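Local coordinates for protein citryl-spermidine/3,4-dihydroxybenzoyl-citryl-spermidine:spermidine ligase (Bacillus anthracis, PDB 3TO3) that catalyses the ATP-dependent condensation of spermidine with citryl-spermidine or its dihydroxybenzoyl derivative during biosynthesis of the siderophore petrobactin, at residues D335-D340 against E544-K549; D340-I345 against I422-H427; K216-E221 against P293-V298. All coordinates share one frame; numbering follows the deposited sequence.

Interaction 1: residues D335-D340 against E544-K549; sequences DSYLRD and ENHFRK
The backbones of Tyr337 and His546 stay well apart, with CA atoms 10.4 Å from each other, and two aromatic side chains fill the interval. Each ring leaves its helix with CG anti to the backbone N (chi1 171° in Tyr337, 177° in His546), and each CB points at the opposite segment. The rings meet edge to face in a T-shaped pair. The imidazole presents its edge and the phenol its face. Centroids lie 4.7 Å apart and the planes are inclined at 57°, so the T is far from upright. CE1 of His546 leads. It sits above one face of the phenol, displaced toward the rim, and His546 CE1 comes nearest to Tyr337 CZ at 3.5 Å. The contact joins the first turn of helix 336-342 to the C-terminal part of helix 532-547. It lies within the buried helical packing of this IucA/IucC-family synthetase, away from the ATP and magnesium sites. Helix 410-432 packs against both residues through Ile423. It also supplies His427, whose ND1 is hydrogen-bonded to His546 NE2. That bond probably helps fix the imidazole's rotation, with CE1 turned to the tyrosine. Asp335 N-caps helix 336-342. Asp335 OD1 accepts from Leu338 N at 3.1 Å, with the donor well above the carboxylate plane. Its OD2 is hydrogen-bonded to His427 and His432. A carboxylate next to His427, which is in turn bonded to His546, would be expected to polarise that pair. Arg339 grips Asp340 side-on, NE to OD1, with Arg339 NH2 2.8 Å from Asp340 OD2.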
loop_
_atom_site.group_PDB
_atom_site.type_symbol
_atom_site.label_atom_id
_atom_site.label_comp_id
_atom_site.label_asym_id
_atom_site.label_seq_id
_atom_site.Cartn_x
_atom_site.Cartn_y
_atom_site.Cartn_z
ATOM N N ASP B 335 25.329 -24.945 -32.617
ATOM C CA ASP B 335 25.636 -23.890 -33.606
ATOM C C ASP B 335 27.101 -23.459 -33.494
ATOM O O ASP B 335 27.508 -22.909 -32.475
ATOM C CB ASP B 335 24.705 -22.684 -33.403
ATOM C CG ASP B 335 24.979 -21.542 -34.381
ATOM O OD1 ASP B 335 26.153 -21.216 -34.629
ATOM O OD2 ASP B 335 24.016 -20.939 -34.893
ATOM N N SER B 336 27.882 -23.698 -34.549
ATOM C CA SER B 336 29.324 -23.488 -34.480
ATOM C C SER B 336 29.645 -22.034 -34.165
ATOM O O SER B 336 30.448 -21.761 -33.274
ATOM C CB SER B 336 30.028 -23.927 -35.765
ATOM O OG SER B 336 29.577 -23.178 -36.877
ATOM N N TYR B 337 29.021 -21.108 -34.890
ATOM C CA TYR B 337 29.261 -19.689 -34.643
ATOM C C TYR B 337 29.014 -19.291 -33.186
ATOM O O TYR B 337 29.851 -18.682 -32.572
ATOM C CB TYR B 337 28.436 -18.787 -35.534
ATOM C CG TYR B 337 28.537 -17.335 -35.104
ATOM C CD1 TYR B 337 29.673 -16.576 -35.370
ATOM C CD2 TYR B 337 27.493 -16.719 -34.445
ATOM C CE1 TYR B 337 29.754 -15.241 -34.975
ATOM C CE2 TYR B 337 27.575 -15.406 -34.044
ATOM C CZ TYR B 337 28.690 -14.663 -34.302
ATOM O OH TYR B 337 28.716 -13.339 -33.881
ATOM N N LEU B 338 27.867 -19.644 -32.641
ATOM C CA LEU B 338 27.553 -19.302 -31.268
ATOM C C LEU B 338 28.427 -20.065 -30.278
ATOM O O LEU B 338 28.846 -19.512 -29.283
ATOM C CB LEU B 338 26.060 -19.553 -30.953
ATOM C CG LEU B 338 24.991 -18.745 -31.703
ATOM C CD1 LEU B 338 23.575 -19.117 -31.242
ATOM C CD2 LEU B 338 25.203 -17.218 -31.574
ATOM N N ARG B 339 28.670 -21.343 -30.523
ATOM C CA ARG B 339 29.391 -22.167 -29.558
ATOM C C ARG B 339 30.903 -21.861 -29.595
ATOM O O ARG B 339 31.531 -21.649 -28.548
ATOM C CB ARG B 339 29.113 -23.645 -29.840
ATOM C CG ARG B 339 29.798 -24.661 -28.916
ATOM C CD ARG B 339 29.728 -26.082 -29.506
ATOM N NE ARG B 339 30.498 -26.198 -30.754
ATOM C CZ ARG B 339 29.998 -26.574 -31.937
ATOM N NH1 ARG B 339 28.715 -26.896 -32.062
ATOM N NH2 ARG B 339 30.787 -26.631 -33.008
ATOM N N ASP B 340 31.456 -21.787 -30.805
ATOM C CA ASP B 340 32.909 -21.674 -31.058
ATOM C C ASP B 340 33.478 -20.274 -31.293
ATOM O O ASP B 340 34.443 -19.903 -30.651
ATOM C CB ASP B 340 33.409 -22.655 -32.139
ATOM C CG ASP B 340 33.145 -24.106 -31.781
ATOM O OD1 ASP B 340 33.121 -24.447 -30.575
ATOM O OD2 ASP B 340 32.941 -24.906 -32.715
ATOM N N GLU B 544 26.428 -6.220 -41.685
ATOM C CA GLU B 544 26.710 -6.658 -43.051
ATOM C C GLU B 544 27.896 -7.619 -43.116
ATOM O O GLU B 544 27.839 -8.618 -43.822
ATOM C CB GLU B 544 26.957 -5.474 -43.990
ATOM C CG GLU B 544 25.698 -4.722 -44.409
ATOM C CD GLU B 544 24.700 -5.566 -45.199
ATOM O OE1 GLU B 544 25.115 -6.306 -46.122
ATOM O OE2 GLU B 544 23.486 -5.470 -44.898
ATOM N N ASN B 545 28.956 -7.292 -42.383
ATOM C CA ASN B 545 30.155 -8.121 -42.355
ATOM C C ASN B 545 29.840 -9.557 -41.886
ATOM O O ASN B 545 30.359 -10.536 -42.454
ATOM C CB ASN B 545 31.258 -7.467 -41.491
ATOM C CG ASN B 545 32.105 -6.431 -42.266
ATOM O OD1 ASN B 545 32.761 -5.571 -41.666
ATOM N ND2 ASN B 545 32.096 -6.524 -43.595
ATOM N N HIS B 546 28.981 -9.675 -40.865
ATOM C CA HIS B 546 28.572 -10.972 -40.320
ATOM C C HIS B 546 27.778 -11.765 -41.348
ATOM O O HIS B 546 28.148 -12.883 -41.704
ATOM C CB HIS B 546 27.710 -10.831 -39.065
ATOM C CG HIS B 546 27.217 -12.144 -38.538
ATOM N ND1 HIS B 546 28.034 -13.032 -37.866
ATOM C CD2 HIS B 546 25.996 -12.729 -38.597
ATOM C CE1 HIS B 546 27.337 -14.103 -37.530
ATOM N NE2 HIS B 546 26.099 -13.947 -37.966
ATOM N N PHE B 547 26.697 -11.167 -41.840
ATOM C CA PHE B 547 25.788 -11.884 -42.727
ATOM C C PHE B 547 26.337 -12.162 -44.116
ATOM O O PHE B 547 25.806 -13.013 -44.832
ATOM C CB PHE B 547 24.396 -11.249 -42.745
ATOM C CG PHE B 547 23.649 -11.492 -41.490
ATOM C CD1 PHE B 547 23.397 -10.469 -40.603
ATOM C CD2 PHE B 547 23.259 -12.776 -41.155
ATOM C CE1 PHE B 547 22.726 -10.705 -39.402
ATOM C CE2 PHE B 547 22.591 -13.026 -39.956
ATOM C CZ PHE B 547 22.322 -12.001 -39.088
ATOM N N ARG B 548 27.404 -11.472 -44.508
ATOM C CA ARG B 548 28.060 -11.821 -45.768
ATOM C C ARG B 548 28.772 -13.174 -45.657
ATOM O O ARG B 548 29.099 -13.791 -46.664
ATOM C CB ARG B 548 29.005 -10.712 -46.266
ATOM C CG ARG B 548 28.381 -9.835 -47.372
ATOM C CD ARG B 548 29.387 -8.896 -48.058
ATOM N NE ARG B 548 29.549 -7.633 -47.345
ATOM C CZ ARG B 548 30.494 -7.406 -46.439
ATOM N NH1 ARG B 548 31.366 -8.359 -46.128
ATOM N NH2 ARG B 548 30.563 -6.228 -45.840
ATOM N N LYS B 549 28.997 -13.635 -44.430
ATOM C CA LYS B 549 29.537 -14.971 -44.209
ATOM C C LYS B 549 28.482 -16.089 -44.177
ATOM O O LYS B 549 28.834 -17.262 -44.110
ATOM C CB LYS B 549 30.361 -14.995 -42.915
ATOM C CG LYS B 549 31.592 -14.108 -42.981
ATOM C CD LYS B 549 32.492 -14.285 -41.772
ATOM C CE LYS B 549 31.934 -13.607 -40.553
ATOM N NZ LYS B 549 32.602 -14.094 -39.307
#

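Interaction 2: residues D340-I345 against I422-H427; sequences DESRVI and IIPVIH
Val344 turns CG1 anti to its backbone N (chi1 176°), and this sets CG2 beside that N, where it meets the ring of Pro424. Val344 CG2 lies 3.6 Å from Pro424 CB, and the two side chains approach at a slant. Ser342, two residues earlier, reaches the same ring. Its chi1 of -97° is away from a staggered value and carries Ser342 OG to 3.3 Å from Pro424 CG. The hydroxyl lies nearest CG but also borders CB, which the valine methyl meets as well. Between the two residues Arg343 has positive phi, as the chain leaves helix 336-342 and turns into strand 345-355. Pro424 stands inside helix 410-432, where its nitrogen has no bond to the preceding turn and the helix kinks. The contact thus sets a helix-to-strand turn against the kink of a long helix. Tyr337 also packs on Pro424 and Ser342, and Leu457 of strand 451-457 touches Val344. Across the two segments the chemistry is carbon against carbon plus one hydroxyl against carbon, so the fit depends on shape and burial rather than on directed polar bonds.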
loop_
_atom_site.group_PDB
_atom_site.type_symbol
_atom_site.label_atom_id
_atom_site.label_comp_id
_atom_site.label_asym_id
_atom_site.label_seq_id
_atom_site.Cartn_x
_atom_site.Cartn_y
_atom_site.Cartn_z
ATOM N N ASP B 340 31.456 -21.787 -30.805
ATOM C CA ASP B 340 32.909 -21.674 -31.058
ATOM C C ASP B 340 33.478 -20.274 -31.293
ATOM O O ASP B 340 34.443 -19.903 -30.651
ATOM C CB ASP B 340 33.409 -22.655 -32.139
ATOM C CG ASP B 340 33.145 -24.106 -31.781
ATOM O OD1 ASP B 340 33.121 -24.447 -30.575
ATOM O OD2 ASP B 340 32.941 -24.906 -32.715
ATOM N N GLU B 341 32.984 -19.560 -32.299
ATOM C CA GLU B 341 33.476 -18.208 -32.598
ATOM C C GLU B 341 33.038 -17.175 -31.538
ATOM O O GLU B 341 33.888 -16.544 -30.896
ATOM C CB GLU B 341 32.978 -17.732 -33.966
ATOM C CG GLU B 341 33.297 -18.658 -35.121
ATOM C CD GLU B 341 32.786 -18.119 -36.463
ATOM O OE1 GLU B 341 32.385 -18.949 -37.312
ATOM O OE2 GLU B 341 32.779 -16.878 -36.670
ATOM N N SER B 342 31.721 -16.966 -31.427
ATOM C CA SER B 342 31.080 -16.091 -30.431
ATOM C C SER B 342 31.318 -16.491 -28.989
ATOM O O SER B 342 31.639 -15.659 -28.154
ATOM C CB SER B 342 29.575 -16.096 -30.641
ATOM O OG SER B 342 29.210 -14.970 -31.400
ATOM N N ARG B 343 31.119 -17.765 -28.690
ATOM C CA ARG B 343 31.346 -18.268 -27.339
ATOM C C ARG B 343 30.395 -17.591 -26.352
ATOM O O ARG B 343 30.746 -17.323 -25.204
ATOM C CB ARG B 343 32.812 -18.080 -26.935
ATOM C CG ARG B 343 33.802 -18.827 -27.837
ATOM C CD ARG B 343 35.196 -18.241 -27.746
ATOM N NE ARG B 343 35.584 -17.931 -26.376
ATOM C CZ ARG B 343 36.321 -16.881 -26.034
ATOM N NH1 ARG B 343 36.752 -16.033 -26.964
ATOM N NH2 ARG B 343 36.634 -16.679 -24.763
ATOM N N VAL B 344 29.181 -17.331 -26.827
ATOM C CA VAL B 344 28.112 -16.810 -26.010
ATOM C C VAL B 344 27.886 -17.636 -24.746
ATOM O O VAL B 344 27.912 -18.856 -24.790
ATOM C CB VAL B 344 26.810 -16.845 -26.815
ATOM C CG1 VAL B 344 25.652 -16.384 -25.955
ATOM C CG2 VAL B 344 26.954 -15.970 -28.051
ATOM N N ILE B 345 27.677 -16.960 -23.617
ATOM C CA ILE B 345 27.349 -17.619 -22.355
ATOM C C ILE B 345 25.859 -17.438 -22.108
ATOM O O ILE B 345 25.366 -16.334 -22.243
ATOM C CB ILE B 345 28.066 -16.942 -21.195
ATOM C CG1 ILE B 345 29.571 -17.014 -21.382
ATOM C CG2 ILE B 345 27.636 -17.531 -19.843
ATOM C CD1 ILE B 345 30.283 -15.944 -20.582
ATOM N N ILE B 422 26.566 -7.546 -29.849
ATOM C CA ILE B 422 25.331 -7.297 -30.568
ATOM C C ILE B 422 25.074 -8.338 -31.670
ATOM O O ILE B 422 23.944 -8.792 -31.879
ATOM C CB ILE B 422 25.304 -5.854 -31.136
ATOM C CG1 ILE B 422 24.902 -4.872 -30.040
ATOM C CG2 ILE B 422 24.327 -5.734 -32.320
ATOM C CD1 ILE B 422 26.014 -4.483 -29.107
ATOM N N ILE B 423 26.127 -8.712 -32.379
ATOM C CA ILE B 423 25.974 -9.650 -33.481
ATOM C C ILE B 423 25.351 -11.007 -33.081
ATOM O O ILE B 423 24.487 -11.507 -33.791
ATOM C CB ILE B 423 27.298 -9.812 -34.247
ATOM C CG1 ILE B 423 27.733 -8.451 -34.800
ATOM C CG2 ILE B 423 27.191 -10.882 -35.370
ATOM C CD1 ILE B 423 26.712 -7.802 -35.700
ATOM N N PRO B 424 25.782 -11.599 -31.949
ATOM C CA PRO B 424 25.256 -12.931 -31.625
ATOM C C PRO B 424 23.783 -12.887 -31.263
ATOM O O PRO B 424 23.078 -13.840 -31.539
ATOM C CB PRO B 424 26.089 -13.372 -30.418
ATOM C CG PRO B 424 27.310 -12.499 -30.462
ATOM C CD PRO B 424 26.818 -11.181 -30.991
ATOM N N VAL B 425 23.325 -11.807 -30.646
ATOM C CA VAL B 425 21.908 -11.672 -30.398
ATOM C C VAL B 425 21.145 -11.652 -31.718
ATOM O O VAL B 425 20.133 -12.334 -31.857
ATOM C CB VAL B 425 21.569 -10.385 -29.610
ATOM C CG1 VAL B 425 20.079 -10.294 -29.411
ATOM C CG2 VAL B 425 22.299 -10.346 -28.257
ATOM N N ILE B 426 21.633 -10.882 -32.692
ATOM C CA ILE B 426 20.954 -10.762 -33.989
ATOM C C ILE B 426 21.052 -12.088 -34.744
ATOM O O ILE B 426 20.094 -12.533 -35.397
ATOM C CB ILE B 426 21.542 -9.587 -34.834
ATOM C CG1 ILE B 426 21.283 -8.267 -34.116
ATOM C CG2 ILE B 426 20.930 -9.528 -36.214
ATOM C CD1 ILE B 426 21.920 -7.049 -34.774
ATOM N N HIS B 427 22.220 -12.726 -34.636
ATOM C CA HIS B 427 22.390 -14.051 -35.197
ATOM C C HIS B 427 21.339 -15.055 -34.697
ATOM O O HIS B 427 20.781 -15.803 -35.490
ATOM C CB HIS B 427 23.784 -14.580 -34.918
ATOM C CG HIS B 427 24.074 -15.866 -35.610
ATOM N ND1 HIS B 427 24.567 -15.920 -36.897
ATOM C CD2 HIS B 427 23.933 -17.150 -35.201
ATOM C CE1 HIS B 427 24.718 -17.189 -37.255
ATOM N NE2 HIS B 427 24.349 -17.953 -36.242
#

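Interaction 3: residues K216-E221 against P293-V298; sequences KSEVGE and PKRPYV
A salt bridge ties the C-terminal turn of helix 208-219 to the loop leading into strand 297-306, a strand of the large mixed sheet that also carries the ATP-binding Lys299. Arg295 grips the carboxylate of Glu218 side-on. Arg295 NE donates to Glu218 OE2 at 2.7 Å. Arg295 NH2 donates to Glu218 OE1 at 3.0 Å. Both bonds are fairly straight, near 160°. Both oxygens lie close to the guanidinium plane, at its edge. The carboxylate is turned 59° from that plane. NE comes to the syn side of OE2 but tilted out of the carboxylate plane, and NH2 comes to OE1 from well above it. Bends in both chains permit this: Glu218 folds at chi2 (-56°), and Arg295 at chi2 and chi3. Ser217 O lies over one guanidinium face, toward the rim. Pro296 CD packs 3.4 Å from Glu218 OE2, the oxygen that NE also holds. One water donates to both Glu218 OE1 and Pro296 O. A second donates to Glu218 O and accepts a weak bond from Arg295 NH2. Arg295 NH1 forms another salt bridge, to Asp276, and Tyr278 and Trp370 pack around the glutamate. Two bonds to one carboxylate and a second acid on NH1 should hold the guanidinium's rotation firmly, and the paired charges probably favour an ionised Glu218 in its buried position.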
loop_
_atom_site.group_PDB
_atom_site.type_symbol
_atom_site.label_atom_id
_atom_site.label_comp_id
_atom_site.label_asym_id
_atom_site.label_seq_id
_atom_site.Cartn_x
_atom_site.Cartn_y
_atom_site.Cartn_z
ATOM N N LYS B 216 20.462 -30.461 -2.198
ATOM C CA LYS B 216 21.583 -31.029 -1.474
ATOM C C LYS B 216 22.548 -29.892 -1.187
ATOM O O LYS B 216 22.814 -29.583 -0.025
ATOM C CB LYS B 216 22.285 -32.099 -2.305
ATOM C CG LYS B 216 21.588 -33.454 -2.326
ATOM C CD LYS B 216 21.800 -34.236 -1.032
ATOM C CE LYS B 216 21.593 -35.749 -1.230
ATOM N NZ LYS B 216 21.834 -36.560 0.016
ATOM N N SER B 217 22.994 -29.221 -2.249
ATOM C CA SER B 217 24.033 -28.199 -2.169
ATOM C C SER B 217 23.573 -26.936 -1.462
ATOM O O SER B 217 24.303 -26.345 -0.688
ATOM C CB SER B 217 24.457 -27.806 -3.579
ATOM O OG SER B 217 24.319 -28.891 -4.475
ATOM N N GLU B 218 22.361 -26.504 -1.749
ATOM C CA GLU B 218 21.930 -25.202 -1.273
ATOM C C GLU B 218 21.595 -25.181 0.223
ATOM O O GLU B 218 21.856 -24.194 0.903
ATOM C CB GLU B 218 20.770 -24.660 -2.131
ATOM C CG GLU B 218 21.187 -24.383 -3.556
ATOM C CD GLU B 218 22.384 -23.426 -3.607
ATOM O OE1 GLU B 218 22.265 -22.294 -3.065
ATOM O OE2 GLU B 218 23.446 -23.817 -4.156
ATOM N N VAL B 219 20.911 -26.211 0.705
ATOM C CA VAL B 219 20.693 -26.403 2.138
ATOM C C VAL B 219 21.822 -27.131 2.904
ATOM O O VAL B 219 22.257 -26.693 3.972
ATOM C CB VAL B 219 19.369 -27.139 2.336
ATOM C CG1 VAL B 219 18.937 -27.078 3.784
ATOM C CG2 VAL B 219 18.307 -26.530 1.417
ATOM N N GLY B 220 22.317 -28.220 2.320
ATOM C CA GLY B 220 23.238 -29.120 2.979
ATOM C C GLY B 220 22.515 -30.350 3.503
ATOM O O GLY B 220 21.374 -30.250 3.936
ATOM N N GLU B 221 23.169 -31.506 3.503
ATOM C CA GLU B 221 22.485 -32.708 3.960
ATOM C C GLU B 221 22.170 -32.608 5.436
ATOM O O GLU B 221 21.136 -33.095 5.879
ATOM C CB GLU B 221 23.306 -33.976 3.723
ATOM C CG GLU B 221 23.356 -34.451 2.295
ATOM C CD GLU B 221 24.548 -33.893 1.559
ATOM O OE1 GLU B 221 24.965 -32.759 1.888
ATOM O OE2 GLU B 221 25.073 -34.593 0.664
ATOM N N PRO B 293 30.821 -17.350 -4.113
ATOM C CA PRO B 293 30.502 -16.701 -5.394
ATOM C C PRO B 293 30.233 -17.660 -6.552
ATOM O O PRO B 293 29.560 -17.268 -7.505
ATOM C CB PRO B 293 31.733 -15.848 -5.671
ATOM C CG PRO B 293 32.319 -15.584 -4.287
ATOM C CD PRO B 293 32.075 -16.849 -3.522
ATOM N N LYS B 294 30.709 -18.898 -6.484
ATOM C CA LYS B 294 30.423 -19.838 -7.579
ATOM C C LYS B 294 29.010 -20.427 -7.476
ATOM O O LYS B 294 28.461 -20.941 -8.447
ATOM C CB LYS B 294 31.453 -20.966 -7.638
ATOM C CG LYS B 294 32.907 -20.500 -7.693
ATOM C CD LYS B 294 33.252 -19.879 -9.032
ATOM C CE LYS B 294 34.759 -20.006 -9.333
ATOM N NZ LYS B 294 35.179 -21.374 -9.782
ATOM N N ARG B 295 28.433 -20.363 -6.291
ATOM C CA ARG B 295 27.086 -20.857 -6.103
ATOM C C ARG B 295 26.093 -20.029 -6.919
ATOM O O ARG B 295 26.359 -18.883 -7.266
ATOM C CB ARG B 295 26.761 -20.834 -4.625
ATOM C CG ARG B 295 27.655 -21.822 -3.854
ATOM C CD ARG B 295 26.978 -23.176 -3.760
ATOM N NE ARG B 295 25.730 -23.015 -3.033
ATOM C CZ ARG B 295 25.678 -22.757 -1.731
ATOM N NH1 ARG B 295 26.814 -22.686 -1.050
ATOM N NH2 ARG B 295 24.501 -22.580 -1.113
ATOM N N PRO B 296 24.966 -20.634 -7.273
ATOM C CA PRO B 296 23.963 -19.981 -8.120
ATOM C C PRO B 296 23.277 -18.791 -7.429
ATOM O O PRO B 296 23.211 -18.719 -6.204
ATOM C CB PRO B 296 22.926 -21.098 -8.351
ATOM C CG PRO B 296 23.065 -22.003 -7.121
ATOM C CD PRO B 296 24.560 -21.984 -6.837
ATOM N N TYR B 297 22.786 -17.865 -8.247
ATOM C CA TYR B 297 21.920 -16.792 -7.806
ATOM C C TYR B 297 20.537 -17.349 -7.514
ATOM O O TYR B 297 20.151 -18.413 -8.015
ATOM C CB TYR B 297 21.750 -15.720 -8.896
ATOM C CG TYR B 297 23.019 -15.210 -9.553
ATOM C CD1 TYR B 297 23.835 -14.279 -8.921
ATOM C CD2 TYR B 297 23.375 -15.648 -10.835
ATOM C CE1 TYR B 297 25.013 -13.801 -9.548
ATOM C CE2 TYR B 297 24.514 -15.196 -11.463
ATOM C CZ TYR B 297 25.339 -14.271 -10.822
ATOM O OH TYR B 297 26.473 -13.841 -11.489
ATOM N N VAL B 298 19.793 -16.589 -6.722
ATOM C CA VAL B 298 18.428 -16.890 -6.372
ATOM C C VAL B 298 17.579 -15.716 -6.836
ATOM O O VAL B 298 17.863 -14.541 -6.506
ATOM C CB VAL B 298 18.329 -17.079 -4.858
ATOM C CG1 VAL B 298 17.101 -17.755 -4.519
ATOM C CG2 VAL B 298 19.445 -17.970 -4.419
HETATM O O HOH W 1 23.423 -19.818 -3.785
HETATM O O HOH W 2 24.726 -23.508 2.090
#

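Overall arrangement
Interactions 1 and 2 form one buried cluster, with centres 8 Å apart. They share Asp340 and helix 336-342, and interaction 2 is nested inside the chain loop that interaction 1 closes. Helix 410-432 joins them: it supplies Pro424 to interaction 2 and, through His427, bonds to a ring of interaction 1. Interaction 3 stands apart and is only partly buried. Its centre lies about 36 Å from that of interaction 1 and 29 Å from that of interaction 2, and it closes earlier in the chain. The chemistry follows the setting: tilted aromatic rings between helices, proline packing at a helix-to-strand turn, and a hydrated ion pair between a helix end and the loop leading into a strand.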